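Local coordinates for uncharacterized protein (PDB 4FS7) that is of unknown function but, as an extracellular leucine-rich repeat protein of the BspA type, probably takes part in binding other proteins, at residues A[253-258]-A[273-278]; A[280-285]-A[303-308]; A[286-291]-A[309-314]. All blocks are in the same frame, centred on the assembly; numbering follows the deposited sequence. Where two conformers were deposited one is given.

How the interactions relate
All three contacts join neighbouring turns of one leucine-rich repeat solenoid, and their chemistry follows their place in the turn. Interaction 1, partly buried, sets a loop against a segment entering strand 257-260, through leucine and isoleucine side chains and bridging waters. Interaction 2 is the buried one, with backbone hydrogen bonds between strands 280-283 and 301-304. Interaction 3, at the surface, carries on along the same chain with strands 287-288 and 310-311 and ends in charged side chains. Interactions 1 and 2 share a parallel sheet, since strands 257-260 and 280-283 are neighbours in it. Interactions 2 and 3 meet inside, where Tyr283 packs on Val288 and Leu304 on Ile311, and both touch one ethanediol.

Interaction 1 (A[253-258]-A[273-278]); sequences TDLESI and YNCSGL
Leu278 carries the tight half of this contact, reaching from the 273-278 loop against the segment that leads from Leu255 into the strand at Ile258. Its CG stands anti to the backbone N (chi1 178°), which sends CD1 across the backbone of Glu256 and Ser257 to meet Ile258 CG2 at 3.8 Å. The two side chains cross at about a right angle. Ile258 offers that methyl because its CG1 takes the crowded position between N and the carbonyl carbon (chi1 74°), leaving CG2 beside the backbone N. Leu255 adopts the same extended first torsion as Leu278 and brings CD2 to 4.1 Å from Cys275 SG, while Phe272 lies against both Leu255 and Ile258.

The backbones are also close at Gly277, where a beta carbon would fall 2.6 Å from Thr253 O, so this approach relies on the missing side chain. Just beyond, Leu278 CA makes a bent CH···O contact with Leu255 O at 3.1 Å, whereas the N-H of Leu278 is used within its own type I turn, bonding to Cys275 O. Beside this tight part a water donates to Leu255 O at 2.8 Å and accepts from Gly277 N, also at 2.8 Å.

Toward Thr253 and Ser276 the contact becomes looser and more polar. There a second water donates to Thr253 O at 2.9 Å and is hydrogen-bonded to Ser276 OG at 3.0 Å. Just before the strand, Glu256 points away from the loop 273-278, and its carboxylate is salt-bridged to Lys233 of the preceding turn.

Waters bridge the polar side of this particular contact, but the apolar side chains stacked inward from successive turns are the mark of the leucine-rich repeat solenoid.

Interaction 2 (A[280-285]-A[303-308]); sequences KVIYGS and KLLDSV. With EDO (1,2-ethanediol), chain C.
Tyr283 O is held by two groups of the segment 303-308, one hydrogen bond and one weaker contact: Leu305 N donates a nearly straight bond (2.9 Å, 171° at the hydrogen) in the plane of the carbonyl, and Leu304 CA adds a CH···O contact at 3.5 Å. Two further backbone bonds set the parallel register. Lys303 N reaches Val281 O at 2.8 Å from above the carbonyl plane, and Tyr283 N meets Lys303 O at 2.9 Å almost along the C=O axis.

Past the strands, Ser307 closes the contact. Its OG, in the crowded position between N and the carbonyl carbon (chi1 46°), donates to Gly284 O at 2.6 Å, in plane and on a lone pair. An alanine here would lack the hydroxyl and would probably leave Gly284 O without this donor, loosening the hold of the 305-308 turn on the loop after strand 280-283. Gly284 itself lies under Leu305, whose CD1 would be 2.8 Å from any beta carbon.

On the inner face, Tyr283 stands with CG anti to N. Val308 CG2 meets the edge of its ring in plane, 4.0 Å from CD1, and Leu304 CD2 packs on its CB. The phenol hydroxyl bonds Ile287 O further along the chain.

Main-chain groups facing the contact are paired across it, while Ile282 bonds to strand 257-260, so that leucine, valine and tyrosine can fill the interior, with a serine hydroxyl supplying a side-chain bond where the strand pairing ends.

Interaction 3 (A[286-291]-A[309-314]); sequences VIVPEK and KFIGEE. With EDO (1,2-ethanediol), chain C.
Backbone hydrogen bonds form the first group, binding two segments that run almost the same way, 3° apart end to end. Val286 O accepts twice: Lys309 N lies on a lone pair at 2.8 Å, while Phe310 N comes nearly along the C=O axis at 3.2 Å with a more bent bond. Val288 N then gives a straight bond to Phe310 O at 2.9 Å, and Gly312 N returns to Val288 O at 2.7 Å. Beyond the strands Lys291 N resumes the pairing with Glu313 O at 2.9 Å. Gly312 sits where a beta carbon would clash with Val288 O. An ethanediol, probably from the crystallisation liquor, takes a hydrogen bond from Ile287 N.

Apolar contacts divide between the two sides. Outside, Ile287 CG1 packs obliquely against Phe310 CD1 at 3.9 Å. Inside, Val288 CG2 and Ile311 CD1 meet side by side, close to Tyr283 and Leu304 of the adjoining sheet.

Charged side chains make up the last group. Lys291 and Glu314 run alongside one another, and it is the methylene CE that approaches OE1, at 3.5 Å; NZ stays 4.8 Å from that oxygen and makes a long salt bridge with Glu290 OE2 in its own segment.

Directional backbone bonds therefore probably do most of the holding, while Lys291 among three glutamates would add a weak, diffuse attraction, partly offset by repulsion between Glu290 and Glu313.

Interaction 1 (A[253-258]-A[273-278])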
ATOM      1  N   THR A 253      -5.009  -5.065  12.077  1.00 11.82           N
ATOM      2  CA  THR A 253      -5.571  -5.356  13.398  1.00 14.23           C
ATOM      3  C   THR A 253      -6.994  -5.926  13.379  1.00 13.24           C
ATOM      4  O   THR A 253      -7.456  -6.469  14.388  1.00 16.95           O
ATOM      5  CB  THR A 253      -5.559  -4.076  14.280  1.00 18.54           C
ATOM      6  OG1 THR A 253      -6.376  -3.078  13.693  1.00 22.92           O
ATOM      7  CG2 THR A 253      -4.152  -3.562  14.464  1.00 26.21           C
ATOM      8  N   ASP A 254      -7.673  -5.824  12.242  1.00 11.95           N
ATOM      9  CA  ASP A 254      -9.033  -6.296  12.094  1.00 12.52           C
ATOM     10  C   ASP A 254      -9.117  -7.637  11.390  1.00 11.50           C
ATOM     11  O   ASP A 254     -10.185  -8.241  11.266  1.00 12.85           O
ATOM     12  CB  ASP A 254      -9.886  -5.266  11.334  1.00 16.07           C
ATOM     13  CG  ASP A 254     -10.024  -3.976  12.076  1.00 23.76           C
ATOM     14  OD1 ASP A 254     -10.051  -4.059  13.302  1.00 27.36           O
ATOM     15  OD2 ASP A 254     -10.058  -2.894  11.433  1.00 31.45           O
ATOM     16  N   LEU A 255      -7.984  -8.169  10.961  1.00  9.95           N
ATOM     17  CA  LEU A 255      -7.909  -9.385  10.182  1.00  9.45           C
ATOM     18  C   LEU A 255      -8.097 -10.558  11.120  1.00 10.75           C
ATOM     19  O   LEU A 255      -7.268 -10.774  12.026  1.00 13.31           O
ATOM     20  CB  LEU A 255      -6.569  -9.473   9.461  1.00 10.46           C
ATOM     21  CG  LEU A 255      -6.306 -10.674   8.584  1.00 11.70           C
ATOM     22  CD1 LEU A 255      -7.330 -10.811   7.454  1.00 12.07           C
ATOM     23  CD2 LEU A 255      -4.887 -10.567   8.003  1.00 16.73           C
ATOM     24  N   GLU A 256      -9.162 -11.321  10.904  1.00 10.28           N
ATOM     25  CA  GLU A 256      -9.555 -12.429  11.763  1.00 10.55           C
ATOM     26  C   GLU A 256      -9.224 -13.811  11.245  1.00 10.51           C
ATOM     27  O   GLU A 256      -9.047 -14.745  12.031  1.00 10.45           O
ATOM     28  CB  GLU A 256     -11.040 -12.350  12.063  1.00 13.34           C
ATOM     29  CG  GLU A 256     -11.441 -11.145  12.861  1.00 18.96           C
ATOM     30  CD  GLU A 256     -12.964 -11.049  13.103  1.00 23.28           C
ATOM     31  OE1 GLU A 256     -13.695 -12.046  12.834  1.00 25.87           O
ATOM     32  OE2 GLU A 256     -13.413  -9.990  13.583  1.00 37.06           O
ATOM     33  N   SER A 257      -9.238 -13.996   9.944  1.00 10.60           N
ATOM     34  CA  SER A 257      -8.898 -15.264   9.346  1.00 11.67           C
ATOM     35  C   SER A 257      -8.176 -15.074   8.037  1.00 10.25           C
ATOM     36  O   SER A 257      -8.433 -14.115   7.295  1.00 11.84           O
ATOM     37  CB  SER A 257     -10.081 -16.197   9.102  1.00 12.91           C
ATOM     38  OG  SER A 257     -10.860 -15.760   8.037  1.00 15.15           O
ATOM     39  N   ILE A 258      -7.324 -16.033   7.704  1.00 10.60           N
ATOM     40  CA  ILE A 258      -6.614 -16.140   6.454  1.00 11.65           C
ATOM     41  C   ILE A 258      -6.603 -17.558   5.924  1.00 11.41           C
ATOM     42  O   ILE A 258      -6.511 -18.522   6.694  1.00 12.28           O
ATOM     43  CB  ILE A 258      -5.155 -15.538   6.511  1.00 12.43           C
ATOM     44  CG1 ILE A 258      -4.137 -16.393   7.282  1.00 13.20           C
ATOM     45  CG2 ILE A 258      -5.217 -14.113   7.041  1.00 14.64           C
ATOM     46  CD1 ILE A 258      -3.383 -17.408   6.399  1.00 14.79           C
ATOM     47  N   TYR A 273       2.824 -10.465  10.279  1.00  8.40           N
ATOM     48  CA  TYR A 273       3.509  -9.977  11.466  1.00  7.95           C
ATOM     49  C   TYR A 273       2.637  -8.951  12.185  1.00  8.42           C
ATOM     50  O   TYR A 273       2.137  -8.004  11.561  1.00 10.01           O
ATOM     51  CB  TYR A 273       4.821  -9.350  11.010  1.00 10.28           C
ATOM     52  CG  TYR A 273       5.932  -9.162  12.037  1.00  8.71           C
ATOM     53  CD1 TYR A 273       5.811  -8.325  13.118  1.00 10.32           C
ATOM     54  CD2 TYR A 273       7.164  -9.811  11.860  1.00 10.08           C
ATOM     55  CE1 TYR A 273       6.854  -8.186  14.036  1.00 10.28           C
ATOM     56  CE2 TYR A 273       8.195  -9.634  12.767  1.00 10.41           C
ATOM     57  CZ  TYR A 273       8.028  -8.827  13.834  1.00  9.70           C
ATOM     58  OH  TYR A 273       9.065  -8.661  14.728  1.00 14.21           O
ATOM     59  N   ASN A 274       2.447  -9.128  13.490  1.00  8.30           N
ATOM     60  CA  ASN A 274       1.671  -8.223  14.304  1.00  8.82           C
ATOM     61  C   ASN A 274       0.201  -8.131  13.915  1.00  9.30           C
ATOM     62  O   ASN A 274      -0.471  -7.151  14.233  1.00 10.63           O
ATOM     63  CB  ASN A 274       2.322  -6.823  14.392  1.00  9.68           C
ATOM     64  CG  ASN A 274       3.446  -6.742  15.406  1.00 10.36           C
ATOM     65  OD1 ASN A 274       3.492  -7.500  16.341  1.00 14.61           O
ATOM     66  ND2 ASN A 274       4.358  -5.824  15.208  1.00 12.09           N
ATOM     67  N   CYS A 275      -0.343  -9.196  13.303  1.00  9.28           N
ATOM     68  CA  CYS A 275      -1.788  -9.289  13.069  1.00  8.79           C
ATOM     69  C   CYS A 275      -2.426  -9.827  14.355  1.00  8.71           C
ATOM     70  O   CYS A 275      -2.769 -10.983  14.474  1.00 10.13           O
ATOM     71  CB  CYS A 275      -2.092 -10.152  11.879  1.00  9.58           C
ATOM     72  SG  CYS A 275      -1.695  -9.320  10.298  1.00 10.03           S
ATOM     73  N   SER A 276      -2.625  -8.916  15.301  1.00  9.76           N
ATOM     74  CA  SER A 276      -2.998  -9.257  16.667  1.00 11.15           C
ATOM     75  C   SER A 276      -4.465  -9.601  16.875  1.00 11.39           C
ATOM     76  O   SER A 276      -4.824 -10.059  17.957  1.00 13.32           O
ATOM     77  CB  SER A 276      -2.577  -8.110  17.580  1.00 15.09           C
ATOM     78  OG  SER A 276      -3.247  -6.925  17.193  1.00 18.51           O
ATOM     79  N   GLY A 277      -5.254  -9.507  15.809  1.00 11.73           N
ATOM     80  CA  GLY A 277      -6.641  -9.999  15.805  1.00 10.64           C
ATOM     81  C   GLY A 277      -6.851 -11.311  15.091  1.00  9.52           C
ATOM     82  O   GLY A 277      -7.960 -11.869  15.088  1.00 11.97           O
ATOM     83  N   LEU A 278      -5.823 -11.867  14.477  1.00  9.17           N
ATOM     84  CA  LEU A 278      -5.927 -13.046  13.619  1.00  8.74           C
ATOM     85  C   LEU A 278      -6.235 -14.243  14.545  1.00  9.64           C
ATOM     86  O   LEU A 278      -5.473 -14.529  15.458  1.00 10.50           O
ATOM     87  CB  LEU A 278      -4.626 -13.250  12.887  1.00  9.48           C
ATOM     88  CG  LEU A 278      -4.562 -14.465  11.977  1.00 10.15           C
ATOM     89  CD1 LEU A 278      -5.571 -14.411  10.822  1.00 11.45           C
ATOM     90  CD2 LEU A 278      -3.176 -14.638  11.422  1.00 14.13           C
TER
HETATM   91  O   HOH W   1      -6.168  -6.409  16.968  0.54 17.13           O
HETATM   92  O   HOH W   2      -5.181  -9.213  13.006  1.00 12.37           O

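Interaction 2 (A[280-285]-A[303-308])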
ATOM      1  N   LYS A 280      -7.709 -17.483  13.061  1.00  9.98           N
ATOM      2  CA  LYS A 280      -7.735 -18.731  12.317  0.50 10.27           C
ATOM      3  C   LYS A 280      -6.933 -18.645  11.050  1.00 10.13           C
ATOM      4  O   LYS A 280      -7.035 -17.674  10.292  1.00 10.92           O
ATOM      5  CB  LYS A 280      -9.172 -19.155  11.957  0.50 13.13           C
ATOM      6  CG  LYS A 280     -10.050 -19.449  13.148  0.50 13.86           C
ATOM      7  CD  LYS A 280     -11.347 -20.135  12.755  0.50 20.29           C
ATOM      8  CE  LYS A 280     -12.125 -20.464  14.006  0.50 24.41           C
ATOM      9  NZ  LYS A 280     -11.239 -21.155  14.984  0.50 28.03           N
ATOM     10  N   VAL A 281      -6.176 -19.687  10.800  1.00 10.70           N
ATOM     11  CA  VAL A 281      -5.330 -19.855   9.658  1.00 10.47           C
ATOM     12  C   VAL A 281      -5.529 -21.201   8.986  1.00 10.54           C
ATOM     13  O   VAL A 281      -5.607 -22.213   9.665  1.00 10.92           O
ATOM     14  CB  VAL A 281      -3.821 -19.787  10.124  1.00 11.83           C
ATOM     15  CG1 VAL A 281      -2.862 -20.361   9.069  1.00 12.19           C
ATOM     16  CG2 VAL A 281      -3.438 -18.375  10.548  1.00 11.84           C
ATOM     17  N   ILE A 282      -5.646 -21.175   7.661  1.00 10.50           N
ATOM     18  CA  ILE A 282      -5.484 -22.351   6.834  1.00 11.52           C
ATOM     19  C   ILE A 282      -4.327 -22.052   5.892  1.00 10.90           C
ATOM     20  O   ILE A 282      -4.352 -21.044   5.182  1.00 12.59           O
ATOM     21  CB  ILE A 282      -6.740 -22.723   6.012  1.00 12.68           C
ATOM     22  CG1 ILE A 282      -7.968 -22.786   6.905  1.00 15.22           C
ATOM     23  CG2 ILE A 282      -6.435 -24.015   5.234  1.00 16.79           C
ATOM     24  CD1 ILE A 282      -9.325 -22.858   6.132  1.00 19.00           C
ATOM     25  N   TYR A 283      -3.314 -22.906   5.863  1.00 10.93           N
ATOM     26  CA  TYR A 283      -2.084 -22.604   5.156  1.00 10.67           C
ATOM     27  C   TYR A 283      -1.516 -23.851   4.494  1.00 11.07           C
ATOM     28  O   TYR A 283      -1.318 -24.852   5.157  1.00 12.26           O
ATOM     29  CB  TYR A 283      -1.062 -22.002   6.127  1.00 11.35           C
ATOM     30  CG  TYR A 283       0.191 -21.478   5.450  1.00 11.22           C
ATOM     31  CD1 TYR A 283       1.224 -22.304   5.085  1.00 11.32           C
ATOM     32  CD2 TYR A 283       0.320 -20.114   5.169  1.00 12.92           C
ATOM     33  CE1 TYR A 283       2.358 -21.815   4.460  1.00 11.10           C
ATOM     34  CE2 TYR A 283       1.452 -19.623   4.567  1.00 12.51           C
ATOM     35  CZ  TYR A 283       2.457 -20.471   4.186  1.00 10.40           C
ATOM     36  OH  TYR A 283       3.583 -19.951   3.616  1.00 12.92           O
ATOM     37  N   GLY A 284      -1.240 -23.776   3.197  1.00 11.46           N
ATOM     38  CA  GLY A 284      -0.777 -24.906   2.403  1.00 11.85           C
ATOM     39  C   GLY A 284       0.475 -24.749   1.621  1.00 11.56           C
ATOM     40  O   GLY A 284       0.920 -25.689   0.969  1.00 13.43           O
ATOM     41  N   SER A 285       1.096 -23.564   1.613  1.00 12.50           N
ATOM     42  CA  SER A 285       2.319 -23.423   0.847  0.50 13.59           C
ATOM     43  C   SER A 285       3.440 -24.226   1.499  1.00 12.06           C
ATOM     44  O   SER A 285       3.470 -24.423   2.719  1.00 13.57           O
ATOM     45  CB  SER A 285       2.743 -21.968   0.670  0.50 15.76           C
ATOM     46  OG  SER A 285       3.777 -21.888  -0.306  0.50 18.10           O
ATOM     47  N   LYS A 303      -4.505 -24.594  10.766  1.00 10.53           N
ATOM     48  CA  LYS A 303      -4.531 -25.762   9.907  1.00 10.39           C
ATOM     49  C   LYS A 303      -3.431 -25.692   8.882  1.00 10.79           C
ATOM     50  O   LYS A 303      -3.487 -24.872   7.966  1.00 12.75           O
ATOM     51  CB  LYS A 303      -5.904 -25.932   9.253  1.00 12.66           C
ATOM     52  CG  LYS A 303      -5.929 -27.084   8.226  1.00 16.55           C
ATOM     53  CD  LYS A 303      -5.773 -28.426   8.851  1.00 19.94           C
ATOM     54  CE  LYS A 303      -5.627 -29.528   7.767  1.00 23.05           C
ATOM     55  NZ  LYS A 303      -5.552 -30.915   8.383  1.00 27.26           N
ATOM     56  N   LEU A 304      -2.409 -26.514   9.060  1.00 11.72           N
ATOM     57  CA  LEU A 304      -1.331 -26.703   8.091  1.00 11.38           C
ATOM     58  C   LEU A 304      -1.662 -27.888   7.208  1.00 12.29           C
ATOM     59  O   LEU A 304      -1.828 -28.994   7.704  1.00 13.10           O
ATOM     60  CB  LEU A 304       0.031 -26.912   8.773  1.00 11.86           C
ATOM     61  CG  LEU A 304       0.470 -25.787   9.697  1.00 12.42           C
ATOM     62  CD1 LEU A 304       1.842 -26.181  10.330  1.00 16.61           C
ATOM     63  CD2 LEU A 304       0.516 -24.408   8.988  1.00 14.50           C
ATOM     64  N   LEU A 305      -1.794 -27.663   5.910  1.00 11.96           N
ATOM     65  CA  LEU A 305      -2.088 -28.734   4.977  1.00 12.46           C
ATOM     66  C   LEU A 305      -0.888 -29.672   4.796  1.00 12.64           C
ATOM     67  O   LEU A 305       0.222 -29.324   5.178  1.00 12.10           O
ATOM     68  CB  LEU A 305      -2.555 -28.163   3.644  1.00 12.81           C
ATOM     69  CG  LEU A 305      -3.843 -27.292   3.745  1.00 17.47           C
ATOM     70  CD1 LEU A 305      -4.163 -26.703   2.366  1.00 19.99           C
ATOM     71  CD2 LEU A 305      -5.028 -27.980   4.356  1.00 21.68           C
ATOM     72  N   ASP A 306      -1.134 -30.879   4.268  1.00 13.48           N
ATOM     73  CA  ASP A 306      -0.114 -31.891   4.090  1.00 13.35           C
ATOM     74  C   ASP A 306       1.002 -31.437   3.187  1.00 12.95           C
ATOM     75  O   ASP A 306       2.069 -32.047   3.153  1.00 14.34           O
ATOM     76  CB  ASP A 306      -0.726 -33.177   3.535  1.00 15.51           C
ATOM     77  CG  ASP A 306      -1.631 -33.902   4.493  1.00 19.15           C
ATOM     78  OD1 ASP A 306      -1.688 -33.573   5.713  1.00 19.46           O
ATOM     79  OD2 ASP A 306      -2.286 -34.857   3.982  1.00 21.61           O
ATOM     80  N   SER A 307       0.743 -30.411   2.387  1.00 13.27           N
ATOM     81  CA  SER A 307       1.743 -29.827   1.505  1.00 13.94           C
ATOM     82  C   SER A 307       2.803 -28.998   2.259  1.00 14.06           C
ATOM     83  O   SER A 307       3.806 -28.654   1.667  1.00 14.35           O
ATOM     84  CB  SER A 307       1.053 -28.955   0.445  1.00 13.77           C
ATOM     85  OG  SER A 307       0.068 -28.111   1.024  1.00 14.53           O
ATOM     86  N   VAL A 308       2.590 -28.645   3.527  1.00 12.86           N
ATOM     87  CA  VAL A 308       3.542 -27.846   4.318  1.00 11.59           C
ATOM     88  C   VAL A 308       4.675 -28.730   4.825  1.00 11.97           C
ATOM     89  O   VAL A 308       4.453 -29.714   5.536  1.00 13.45           O
ATOM     90  CB  VAL A 308       2.853 -27.127   5.481  1.00 11.54           C
ATOM     91  CG1 VAL A 308       3.897 -26.329   6.259  1.00 13.41           C
ATOM     92  CG2 VAL A 308       1.699 -26.262   4.970  1.00 13.65           C
TER
HETATM   93  C1  EDO C 502       6.410 -20.197   0.415  1.00 22.27           C
HETATM   94  O1  EDO C 502       6.389 -21.650   0.118  1.00 22.16           O
HETATM   95  C2  EDO C 502       7.794 -19.513   0.255  1.00 28.32           C
HETATM   96  O2  EDO C 502       7.939 -18.942  -1.072  1.00 27.34           O

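Interaction 3 (A[286-291]-A[309-314])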
ATOM      1  N   VAL A 286       4.370 -24.704   0.684  1.00 12.90           N
ATOM      2  CA  VAL A 286       5.367 -25.676   1.119  1.00 12.98           C
ATOM      3  C   VAL A 286       6.230 -25.197   2.311  1.00 12.06           C
ATOM      4  O   VAL A 286       6.620 -25.967   3.183  1.00 13.22           O
ATOM      5  CB  VAL A 286       6.225 -26.195  -0.056  1.00 15.08           C
ATOM      6  CG1 VAL A 286       7.039 -25.113  -0.710  1.00 20.41           C
ATOM      7  CG2 VAL A 286       7.125 -27.296   0.391  1.00 17.58           C
ATOM      8  N   ILE A 287       6.563 -23.916   2.302  1.00 11.87           N
ATOM      9  CA  ILE A 287       7.329 -23.277   3.364  1.00 11.14           C
ATOM     10  C   ILE A 287       6.420 -22.257   4.050  1.00 10.88           C
ATOM     11  O   ILE A 287       5.746 -21.474   3.359  1.00 11.19           O
ATOM     12  CB  ILE A 287       8.567 -22.561   2.790  1.00 12.79           C
ATOM     13  CG1 ILE A 287       9.560 -23.535   2.182  1.00 13.20           C
ATOM     14  CG2 ILE A 287       9.258 -21.681   3.874  1.00 14.22           C
ATOM     15  CD1 ILE A 287      10.487 -22.914   1.151  1.00 20.91           C
ATOM     16  N   VAL A 288       6.432 -22.236   5.381  1.00 10.92           N
ATOM     17  CA  VAL A 288       5.931 -21.122   6.179  1.00 10.27           C
ATOM     18  C   VAL A 288       7.147 -20.200   6.398  1.00  9.69           C
ATOM     19  O   VAL A 288       8.045 -20.566   7.135  1.00 11.25           O
ATOM     20  CB  VAL A 288       5.373 -21.526   7.566  1.00 10.98           C
ATOM     21  CG1 VAL A 288       4.868 -20.262   8.357  1.00 11.81           C
ATOM     22  CG2 VAL A 288       4.264 -22.570   7.433  1.00 12.34           C
ATOM     23  N   PRO A 289       7.245 -19.073   5.678  1.00  9.85           N
ATOM     24  CA  PRO A 289       8.485 -18.269   5.772  1.00  9.47           C
ATOM     25  C   PRO A 289       8.749 -17.698   7.151  1.00  8.31           C
ATOM     26  O   PRO A 289       7.879 -17.687   8.033  1.00  8.82           O
ATOM     27  CB  PRO A 289       8.212 -17.105   4.783  1.00 11.69           C
ATOM     28  CG  PRO A 289       7.190 -17.581   3.880  1.00 12.67           C
ATOM     29  CD  PRO A 289       6.334 -18.531   4.657  1.00  9.97           C
ATOM     30  N   GLU A 290       9.951 -17.181   7.328  1.00  8.73           N
ATOM     31  CA  GLU A 290      10.291 -16.506   8.563  1.00  8.89           C
ATOM     32  C   GLU A 290       9.217 -15.521   9.004  1.00  8.20           C
ATOM     33  O   GLU A 290       8.695 -14.755   8.179  1.00  8.55           O
ATOM     34  CB  GLU A 290      11.665 -15.821   8.441  1.00 10.38           C
ATOM     35  CG  GLU A 290      11.701 -14.648   7.468  1.00 13.24           C
ATOM     36  CD  GLU A 290      12.935 -13.773   7.551  1.00 19.03           C
ATOM     37  OE1 GLU A 290      14.014 -14.316   7.827  1.00 26.06           O
ATOM     38  OE2 GLU A 290      12.841 -12.539   7.325  1.00 20.59           O
ATOM     39  N   LYS A 291       8.919 -15.527  10.294  1.00  8.01           N
ATOM     40  CA  LYS A 291       8.146 -14.512  10.952  1.00  7.30           C
ATOM     41  C   LYS A 291       6.735 -14.383  10.404  1.00  8.21           C
ATOM     42  O   LYS A 291       6.074 -13.365  10.681  1.00  8.78           O
ATOM     43  CB  LYS A 291       8.881 -13.156  10.887  1.00  8.07           C
ATOM     44  CG  LYS A 291      10.302 -13.198  11.462  1.00 10.44           C
ATOM     45  CD  LYS A 291      11.152 -11.994  11.020  1.00 15.26           C
ATOM     46  CE  LYS A 291      12.588 -12.132  11.441  1.00 18.20           C
ATOM     47  NZ  LYS A 291      13.384 -11.036  10.786  1.00 27.47           N
ATOM     48  N   LYS A 309       5.897 -28.343   4.523  1.00 11.86           N
ATOM     49  CA  LYS A 309       7.066 -29.112   4.909  1.00 12.30           C
ATOM     50  C   LYS A 309       8.126 -28.414   5.727  1.00 12.06           C
ATOM     51  O   LYS A 309       8.984 -29.056   6.315  1.00 12.46           O
ATOM     52  CB  LYS A 309       7.708 -29.715   3.662  1.00 15.05           C
ATOM     53  CG  LYS A 309       6.729 -30.718   2.955  1.00 21.24           C
ATOM     54  CD  LYS A 309       7.285 -31.471   1.776  1.00 25.24           C
ATOM     55  CE  LYS A 309       6.116 -32.218   1.061  1.00 28.40           C
ATOM     56  NZ  LYS A 309       6.593 -33.104  -0.029  1.00 31.09           N
ATOM     57  N   PHE A 310       8.071 -27.091   5.800  1.00 12.25           N
ATOM     58  CA  PHE A 310       9.064 -26.306   6.561  1.00 11.19           C
ATOM     59  C   PHE A 310       8.388 -25.215   7.344  1.00 10.41           C
ATOM     60  O   PHE A 310       7.570 -24.464   6.796  1.00 12.83           O
ATOM     61  CB  PHE A 310      10.099 -25.684   5.635  1.00 11.74           C
ATOM     62  CG  PHE A 310      10.804 -26.698   4.789  1.00 14.04           C
ATOM     63  CD1 PHE A 310      10.282 -27.124   3.562  1.00 15.83           C
ATOM     64  CD2 PHE A 310      11.961 -27.296   5.241  1.00 15.09           C
ATOM     65  CE1 PHE A 310      10.926 -28.107   2.799  1.00 18.61           C
ATOM     66  CE2 PHE A 310      12.620 -28.248   4.485  1.00 18.07           C
ATOM     67  CZ  PHE A 310      12.089 -28.665   3.263  1.00 19.83           C
ATOM     68  N   ILE A 311       8.735 -25.084   8.618  1.00  9.84           N
ATOM     69  CA  ILE A 311       8.249 -23.999   9.466  1.00  9.32           C
ATOM     70  C   ILE A 311       9.433 -23.058   9.726  1.00  9.49           C
ATOM     71  O   ILE A 311      10.414 -23.435  10.362  1.00 10.12           O
ATOM     72  CB  ILE A 311       7.704 -24.478  10.843  0.60 10.88           C
ATOM     73  CG1 ILE A 311       6.750 -25.682  10.702  0.60 14.26           C
ATOM     74  CG2 ILE A 311       7.064 -23.272  11.586  0.60 10.48           C
ATOM     75  CD1 ILE A 311       5.490 -25.351   9.904  0.60 16.25           C
ATOM     76  N   GLY A 312       9.371 -21.848   9.167  1.00  9.36           N
ATOM     77  CA  GLY A 312      10.443 -20.937   9.208  1.00  9.90           C
ATOM     78  C   GLY A 312      10.789 -20.374  10.554  1.00  8.78           C
ATOM     79  O   GLY A 312       9.994 -20.396  11.482  1.00  9.26           O
ATOM     80  N   GLU A 313      11.965 -19.772  10.614  1.00  9.48           N
ATOM     81  CA  GLU A 313      12.444 -19.073  11.781  1.00  8.31           C
ATOM     82  C   GLU A 313      11.417 -18.091  12.318  1.00  7.88           C
ATOM     83  O   GLU A 313      10.859 -17.269  11.582  1.00  9.04           O
ATOM     84  CB  GLU A 313      13.739 -18.351  11.411  0.50 10.34           C
ATOM     85  CG  GLU A 313      14.516 -17.807  12.561  0.50 11.31           C
ATOM     86  CD  GLU A 313      16.031 -17.646  12.307  0.50 13.26           C
ATOM     87  OE1 GLU A 313      16.733 -18.529  11.704  0.50 11.90           O
ATOM     88  OE2 GLU A 313      16.546 -16.639  12.825  0.50 14.17           O
ATOM     89  N   GLU A 314      11.127 -18.135  13.629  1.00  7.89           N
ATOM     90  CA  GLU A 314      10.230 -17.216  14.312  1.00  7.36           C
ATOM     91  C   GLU A 314       8.817 -17.201  13.711  1.00  7.93           C
ATOM     92  O   GLU A 314       8.050 -16.262  13.966  1.00  8.74           O
ATOM     93  CB  GLU A 314      10.787 -15.777  14.323  1.00  8.59           C
ATOM     94  CG  GLU A 314      12.060 -15.601  15.125  1.00  9.62           C
ATOM     95  CD  GLU A 314      12.602 -14.187  15.065  1.00 13.13           C
ATOM     96  OE1 GLU A 314      11.850 -13.251  14.714  1.00 14.07           O
ATOM     97  OE2 GLU A 314      13.796 -14.025  15.396  1.00 16.69           O
TER
HETATM   98  C1  EDO C 502       6.410 -20.197   0.415  1.00 22.27           C
HETATM   99  O1  EDO C 502       6.389 -21.650   0.118  1.00 22.16           O
HETATM  100  C2  EDO C 502       7.794 -19.513   0.255  1.00 28.32           C
HETATM  101  O2  EDO C 502       7.939 -18.942  -1.072  1.00 27.34           O